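Local coordinates for protein 1-deoxy-D-xylulose 5-phosphate reductoisomerase (Zymomonas mobilis, PDB 1R0K) that catalyses the NADPH-dependent rearrangement and reduction of 1-deoxy-D-xylulose 5-phosphate to 2-C-methyl-D-erythritol 4-phosphate, an early step of isoprenoid biosynthesis that requires a divalent metal ion, at residues I34-N39 against T52-A57; R56-D61 against E78-A83. All coordinates share one frame; numbering follows the deposited sequence.

How the contacts relate
Strand 56-59 takes part in both contacts, lying between strand 31-38 in contact 1 and strand 78-81 in contact 2, so that together they form one flank of the parallel Rossmann sheet. Contact 1 is the more buried of the two. It joins the turn that follows helix 42-51 and the start of strand 56-59 to an inner strand, by backbone bonds and a small apolar patch. Contact 2 brings in an edge strand of the sheet and is only partly buried; strand 78-81 offers mostly alanines, and a salt bridge closes one end. Arg56 and Ala57 belong to both. Beyond them the middle strand of these three remains bound to strand 31-38 through Leu36 O with Val58 N.

Contact 1: I34-N39 against T52-A57. With ACT (acetate ion), chain F.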
ATOM      1  N   ILE B  34      20.426  25.879  -0.410  1.00 15.99           N
ATOM      2  CA  ILE B  34      20.535  27.114  -1.165  1.00 16.88           C
ATOM      3  C   ILE B  34      19.878  28.226  -0.357  1.00 16.28           C
ATOM      4  O   ILE B  34      20.558  29.043   0.260  1.00 16.72           O
ATOM      5  CB  ILE B  34      19.835  27.001  -2.541  1.00 18.49           C
ATOM      6  CG1 ILE B  34      20.465  25.870  -3.359  1.00 20.27           C
ATOM      7  CG2 ILE B  34      19.961  28.318  -3.303  1.00 19.52           C
ATOM      8  CD1 ILE B  34      21.945  26.051  -3.628  1.00 23.60           C
ATOM      9  N   ALA B  35      18.551  28.252  -0.342  1.00 14.92           N
ATOM     10  CA  ALA B  35      17.848  29.282   0.405  1.00 14.45           C
ATOM     11  C   ALA B  35      16.903  28.728   1.456  1.00 14.28           C
ATOM     12  O   ALA B  35      16.350  27.638   1.311  1.00 13.58           O
ATOM     13  CB  ALA B  35      17.078  30.181  -0.547  1.00 13.62           C
ATOM     14  N   LEU B  36      16.744  29.490   2.530  1.00 14.63           N
ATOM     15  CA  LEU B  36      15.821  29.146   3.600  1.00 13.65           C
ATOM     16  C   LEU B  36      15.029  30.422   3.814  1.00 14.39           C
ATOM     17  O   LEU B  36      15.589  31.514   3.751  1.00 15.03           O
ATOM     18  CB  LEU B  36      16.563  28.788   4.890  1.00 14.20           C
ATOM     19  CG  LEU B  36      17.452  27.545   4.915  1.00 14.50           C
ATOM     20  CD1 LEU B  36      17.942  27.338   6.345  1.00 14.23           C
ATOM     21  CD2 LEU B  36      16.677  26.314   4.433  1.00 11.50           C
ATOM     22  N   THR B  37      13.728  30.302   4.045  1.00 14.37           N
ATOM     23  CA  THR B  37      12.928  31.494   4.273  1.00 15.16           C
ATOM     24  C   THR B  37      12.043  31.287   5.484  1.00 17.25           C
ATOM     25  O   THR B  37      11.751  30.155   5.865  1.00 16.07           O
ATOM     26  CB  THR B  37      12.015  31.817   3.077  1.00 15.91           C
ATOM     27  OG1 THR B  37      10.859  30.970   3.113  1.00 13.94           O
ATOM     28  CG2 THR B  37      12.761  31.613   1.768  1.00 13.27           C
ATOM     29  N   ALA B  38      11.630  32.391   6.092  1.00 18.40           N
ATOM     30  CA  ALA B  38      10.750  32.347   7.247  1.00 19.74           C
ATOM     31  C   ALA B  38       9.817  33.543   7.130  1.00 21.60           C
ATOM     32  O   ALA B  38       9.963  34.360   6.221  1.00 19.99           O
ATOM     33  CB  ALA B  38      11.558  32.418   8.538  1.00 18.72           C
ATOM     34  N   ASN B  39       8.854  33.641   8.037  1.00 24.45           N
ATOM     35  CA  ASN B  39       7.907  34.746   8.013  1.00 27.19           C
ATOM     36  C   ASN B  39       8.320  35.833   9.003  1.00 28.37           C
ATOM     37  O   ASN B  39       8.611  36.959   8.608  1.00 28.44           O
ATOM     38  CB  ASN B  39       6.503  34.239   8.344  1.00 27.80           C
ATOM     39  CG  ASN B  39       5.447  35.319   8.206  1.00 30.71           C
ATOM     40  OD1 ASN B  39       5.336  35.962   7.163  1.00 30.64           O
ATOM     41  ND2 ASN B  39       4.660  35.518   9.258  1.00 31.78           N
ATOM     42  N   THR B  52      23.350  25.096   8.334  1.00 24.22           N
ATOM     43  CA  THR B  52      23.407  24.455   7.024  1.00 23.55           C
ATOM     44  C   THR B  52      24.267  25.193   6.011  1.00 23.44           C
ATOM     45  O   THR B  52      24.347  24.787   4.851  1.00 23.21           O
ATOM     46  CB  THR B  52      22.000  24.302   6.432  1.00 22.68           C
ATOM     47  OG1 THR B  52      21.431  25.600   6.215  1.00 22.48           O
ATOM     48  CG2 THR B  52      21.110  23.513   7.389  1.00 21.72           C
ATOM     49  N   ASN B  53      24.907  26.273   6.446  1.00 24.04           N
ATOM     50  CA  ASN B  53      25.761  27.052   5.557  1.00 25.09           C
ATOM     51  C   ASN B  53      24.959  27.438   4.316  1.00 24.70           C
ATOM     52  O   ASN B  53      25.448  27.345   3.189  1.00 23.26           O
ATOM     53  CB  ASN B  53      26.981  26.219   5.150  1.00 26.61           C
ATOM     54  CG  ASN B  53      28.028  27.031   4.416  1.00 29.88           C
ATOM     55  OD1 ASN B  53      28.933  26.476   3.793  1.00 32.49           O
ATOM     56  ND2 ASN B  53      27.917  28.353   4.492  1.00 31.14           N
ATOM     57  N   ALA B  54      23.718  27.858   4.536  1.00 24.14           N
ATOM     58  CA  ALA B  54      22.835  28.256   3.446  1.00 24.92           C
ATOM     59  C   ALA B  54      23.416  29.452   2.709  1.00 24.93           C
ATOM     60  O   ALA B  54      24.132  30.265   3.295  1.00 24.62           O
ATOM     61  CB  ALA B  54      21.451  28.595   3.989  1.00 23.29           C
ATOM     62  N   LYS B  55      23.106  29.559   1.422  1.00 24.81           N
ATOM     63  CA  LYS B  55      23.607  30.666   0.623  1.00 24.61           C
ATOM     64  C   LYS B  55      22.817  31.935   0.899  1.00 22.16           C
ATOM     65  O   LYS B  55      23.353  33.038   0.839  1.00 23.20           O
ATOM     66  CB  LYS B  55      23.536  30.324  -0.867  1.00 27.57           C
ATOM     67  CG  LYS B  55      24.059  31.433  -1.765  1.00 32.33           C
ATOM     68  CD  LYS B  55      23.992  31.052  -3.231  1.00 37.01           C
ATOM     69  CE  LYS B  55      24.452  32.205  -4.114  1.00 38.47           C
ATOM     70  NZ  LYS B  55      24.360  31.868  -5.562  1.00 41.55           N
ATOM     71  N   ARG B  56      21.540  31.781   1.218  1.00 20.15           N
ATOM     72  CA  ARG B  56      20.706  32.942   1.486  1.00 18.74           C
ATOM     73  C   ARG B  56      19.567  32.624   2.439  1.00 17.39           C
ATOM     74  O   ARG B  56      19.038  31.516   2.436  1.00 17.27           O
ATOM     75  CB  ARG B  56      20.135  33.476   0.170  1.00 19.74           C
ATOM     76  CG  ARG B  56      19.267  34.717   0.322  1.00 19.47           C
ATOM     77  CD  ARG B  56      18.733  35.163  -1.028  1.00 20.09           C
ATOM     78  NE  ARG B  56      19.810  35.355  -1.994  1.00 17.94           N
ATOM     79  CZ  ARG B  56      19.623  35.671  -3.270  1.00 20.53           C
ATOM     80  NH1 ARG B  56      18.393  35.839  -3.742  1.00 17.80           N
ATOM     81  NH2 ARG B  56      20.667  35.809  -4.078  1.00 20.82           N
ATOM     82  N   ALA B  57      19.203  33.608   3.254  1.00 16.90           N
ATOM     83  CA  ALA B  57      18.106  33.478   4.204  1.00 16.75           C
ATOM     84  C   ALA B  57      17.170  34.653   3.960  1.00 18.93           C
ATOM     85  O   ALA B  57      17.606  35.802   3.891  1.00 17.63           O
ATOM     86  CB  ALA B  57      18.632  33.513   5.631  1.00 19.65           C
TER
HETATM   87  C   ACT F1302       7.381  32.139  11.090  1.00 44.93           C
HETATM   88  O   ACT F1302       8.587  32.344  10.634  1.00 45.03           O
HETATM   89  OXT ACT F1302       6.578  33.035  11.510  1.00 46.11           O
HETATM   90  CH3 ACT F1302       6.800  30.763  11.164  1.00 45.02           C
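Leu36 and Ala54 meet on the sheet face that also carries Ala57. The branch carbon of the leucine, CG, lies 4.2 Å from Ala54 CB, and its methyl CD1 runs on to Thr52 OG1 at 3.9 Å, the leucine and threonine side chains crossing obliquely. Leu36 CG stands anti to the carbonyl carbon (chi1 -65°), which sets the branch beside the methyl of Ala54. The threonine hydroxyl near Leu36 CD1 has its polar partner elsewhere: OG1 bonds to Ala48 O, in the last turn of helix 42-51. Asn53 ends that helix in a Schellman motif, and the chain then swings back to bring Ala54 against the leucine.

Where strand 56-59 begins, Ile34 O takes two backbone donors, Arg56 N at 3.1 Å and, by a weak bond, Lys55 N at 2.8 Å. The CB of Lys55 also lies against this oxygen, 3.4 Å away, whereas the rest of its extended chain leads away from strand 31-38. Leu36 N returns a bond to Arg56 O, giving the alternation of a parallel pair; the same oxygen receives Ala35 CA at 3.2 Å in a CA-H...O contact. Ala35 and Arg56 share the other face, where the arginine runs away from strand 31-38 to its salt bridge with Glu78. Past the paired residues, Asn39 N donates to an acetate oxygen at 2.9 Å. The acetate is also held by Thr13 and Asn41, predicted NADPH-binding residues, so it probably marks part of the cofactor site.

The two strands and helix 42-51 form a beta-alpha-beta unit of the Rossmann fold. Leu45 and Ala48 of that helix cover Leu36, Ala49 packs on Ala57, and strand 5-10 borders strand 31-38, with Val9 against Leu36.

Contact 2: R56-D61 against E78-A83; sequences RAVIAD and EAAAGA
Arg56 grips Glu78 side-on, NE and NH2 both donating to the single oxygen OE1. The NH2 bond, 3.0 Å to Glu78 OE1, arrives on the syn side of the carboxylate, while NE approaches OE1 from above that plane; guanidinium and carboxylate are turned 50° apart. The bend at chi3 (-54°) places NE, turning it to Glu78 OE1, and the two aliphatic stems touch behind the charged groups, Arg56 CB 3.9 Å from Glu78 CB. An alanine at Arg56 would probably leave the Glu78 carboxylate without its charged mate and lose the packing of Arg56 CG against Glu78 CB.

Farther along, Val58 CG2 rests on Ala80 CB at 3.9 Å. On the opposite face Ile59 CG2 presses unusually close to Ala81 CB, 3.4 Å away. Parallel backbone bonds set this register: Ala57 N to Glu78 O, Ala80 N to Ala57 O, Ile59 N to Ala80 O and Gly82 N to Ile59 O. Strands 56-59 and 78-81, linked through helix 65-72, form a beta-alpha-beta unit at the edge of the Rossmann sheet.

Gly82, the N-cap of helix 83-90, has a positive phi (99°) at which a CB would jam against the preceding carbonyl oxygen. That helix lays Ala85, Leu86 and Ala89 on Val58, while Leu68 of helix 65-72 and Val42 of helix 42-51 meet Ile59. Beyond the strand, Ser63 N bonds to Asp61 OD1, and OD2 forms a salt bridge with Arg40, a predicted NADPH-binding residue.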
ATOM      1  N   ARG B  56      21.540  31.781   1.218  1.00 20.15           N
ATOM      2  CA  ARG B  56      20.706  32.942   1.486  1.00 18.74           C
ATOM      3  C   ARG B  56      19.567  32.624   2.439  1.00 17.39           C
ATOM      4  O   ARG B  56      19.038  31.516   2.436  1.00 17.27           O
ATOM      5  CB  ARG B  56      20.135  33.476   0.170  1.00 19.74           C
ATOM      6  CG  ARG B  56      19.267  34.717   0.322  1.00 19.47           C
ATOM      7  CD  ARG B  56      18.733  35.163  -1.028  1.00 20.09           C
ATOM      8  NE  ARG B  56      19.810  35.355  -1.994  1.00 17.94           N
ATOM      9  CZ  ARG B  56      19.623  35.671  -3.270  1.00 20.53           C
ATOM     10  NH1 ARG B  56      18.393  35.839  -3.742  1.00 17.80           N
ATOM     11  NH2 ARG B  56      20.667  35.809  -4.078  1.00 20.82           N
ATOM     12  N   ALA B  57      19.203  33.608   3.254  1.00 16.90           N
ATOM     13  CA  ALA B  57      18.106  33.478   4.204  1.00 16.75           C
ATOM     14  C   ALA B  57      17.170  34.653   3.960  1.00 18.93           C
ATOM     15  O   ALA B  57      17.606  35.802   3.891  1.00 17.63           O
ATOM     16  CB  ALA B  57      18.632  33.513   5.631  1.00 19.65           C
ATOM     17  N   VAL B  58      15.882  34.371   3.829  1.00 18.90           N
ATOM     18  CA  VAL B  58      14.926  35.433   3.574  1.00 17.56           C
ATOM     19  C   VAL B  58      13.845  35.508   4.631  1.00 19.22           C
ATOM     20  O   VAL B  58      13.196  34.511   4.945  1.00 18.09           O
ATOM     21  CB  VAL B  58      14.248  35.253   2.202  1.00 16.35           C
ATOM     22  CG1 VAL B  58      13.389  36.467   1.880  1.00 17.78           C
ATOM     23  CG2 VAL B  58      15.294  35.047   1.125  1.00 17.06           C
ATOM     24  N   ILE B  59      13.666  36.697   5.194  1.00 19.62           N
ATOM     25  CA  ILE B  59      12.622  36.901   6.180  1.00 20.46           C
ATOM     26  C   ILE B  59      11.511  37.631   5.419  1.00 21.23           C
ATOM     27  O   ILE B  59      11.736  38.682   4.826  1.00 22.14           O
ATOM     28  CB  ILE B  59      13.140  37.737   7.382  1.00 20.71           C
ATOM     29  CG1 ILE B  59      12.105  37.716   8.509  1.00 19.20           C
ATOM     30  CG2 ILE B  59      13.468  39.160   6.946  1.00 20.80           C
ATOM     31  CD1 ILE B  59      11.902  36.347   9.113  1.00 17.97           C
ATOM     32  N   ALA B  60      10.319  37.045   5.411  1.00 21.58           N
ATOM     33  CA  ALA B  60       9.183  37.611   4.691  1.00 22.93           C
ATOM     34  C   ALA B  60       8.833  39.039   5.087  1.00 24.51           C
ATOM     35  O   ALA B  60       8.572  39.885   4.233  1.00 23.40           O
ATOM     36  CB  ALA B  60       7.964  36.712   4.869  1.00 20.77           C
ATOM     37  N   ASP B  61       8.822  39.298   6.387  1.00 26.01           N
ATOM     38  CA  ASP B  61       8.481  40.614   6.903  1.00 28.15           C
ATOM     39  C   ASP B  61       9.608  41.622   6.663  1.00 27.35           C
ATOM     40  O   ASP B  61      10.679  41.522   7.261  1.00 26.71           O
ATOM     41  CB  ASP B  61       8.187  40.502   8.399  1.00 31.80           C
ATOM     42  CG  ASP B  61       7.411  41.681   8.926  1.00 35.99           C
ATOM     43  OD1 ASP B  61       7.898  42.820   8.772  1.00 37.65           O
ATOM     44  OD2 ASP B  61       6.315  41.466   9.490  1.00 37.88           O
ATOM     45  N   GLU B  78      23.743  35.063   2.884  1.00 30.30           N
ATOM     46  CA  GLU B  78      23.163  36.281   2.333  1.00 30.44           C
ATOM     47  C   GLU B  78      21.850  36.560   3.050  1.00 28.93           C
ATOM     48  O   GLU B  78      21.106  35.636   3.378  1.00 29.35           O
ATOM     49  CB  GLU B  78      22.893  36.116   0.835  1.00 32.50           C
ATOM     50  CG  GLU B  78      24.137  36.031  -0.034  1.00 35.60           C
ATOM     51  CD  GLU B  78      23.823  35.596  -1.458  1.00 38.37           C
ATOM     52  OE1 GLU B  78      22.861  36.130  -2.050  1.00 38.38           O
ATOM     53  OE2 GLU B  78      24.545  34.723  -1.990  1.00 40.68           O
ATOM     54  N   ALA B  79      21.569  37.835   3.292  1.00 27.50           N
ATOM     55  CA  ALA B  79      20.340  38.231   3.967  1.00 24.63           C
ATOM     56  C   ALA B  79      19.415  38.979   3.014  1.00 23.51           C
ATOM     57  O   ALA B  79      19.860  39.820   2.234  1.00 23.77           O
ATOM     58  CB  ALA B  79      20.665  39.102   5.165  1.00 26.23           C
ATOM     59  N   ALA B  80      18.126  38.660   3.072  1.00 21.92           N
ATOM     60  CA  ALA B  80      17.142  39.319   2.222  1.00 21.36           C
ATOM     61  C   ALA B  80      15.810  39.363   2.952  1.00 21.09           C
ATOM     62  O   ALA B  80      15.619  38.665   3.949  1.00 21.45           O
ATOM     63  CB  ALA B  80      17.002  38.576   0.896  1.00 20.83           C
ATOM     64  N   ALA B  81      14.893  40.191   2.465  1.00 20.62           N
ATOM     65  CA  ALA B  81      13.583  40.315   3.096  1.00 21.73           C
ATOM     66  C   ALA B  81      12.536  40.828   2.118  1.00 21.26           C
ATOM     67  O   ALA B  81      12.870  41.395   1.078  1.00 21.20           O
ATOM     68  CB  ALA B  81      13.676  41.257   4.299  1.00 22.41           C
ATOM     69  N   GLY B  82      11.266  40.625   2.458  1.00 21.45           N
ATOM     70  CA  GLY B  82      10.190  41.091   1.601  1.00 20.45           C
ATOM     71  C   GLY B  82       9.605  40.016   0.709  1.00 21.29           C
ATOM     72  O   GLY B  82      10.237  38.986   0.464  1.00 20.60           O
ATOM     73  N   ALA B  83       8.397  40.269   0.212  1.00 20.65           N
ATOM     74  CA  ALA B  83       7.696  39.330  -0.655  1.00 19.63           C
ATOM     75  C   ALA B  83       8.472  38.969  -1.920  1.00 20.52           C
ATOM     76  O   ALA B  83       8.577  37.789  -2.276  1.00 18.67           O
ATOM     77  CB  ALA B  83       6.327  39.895  -1.032  1.00 20.70           C
TER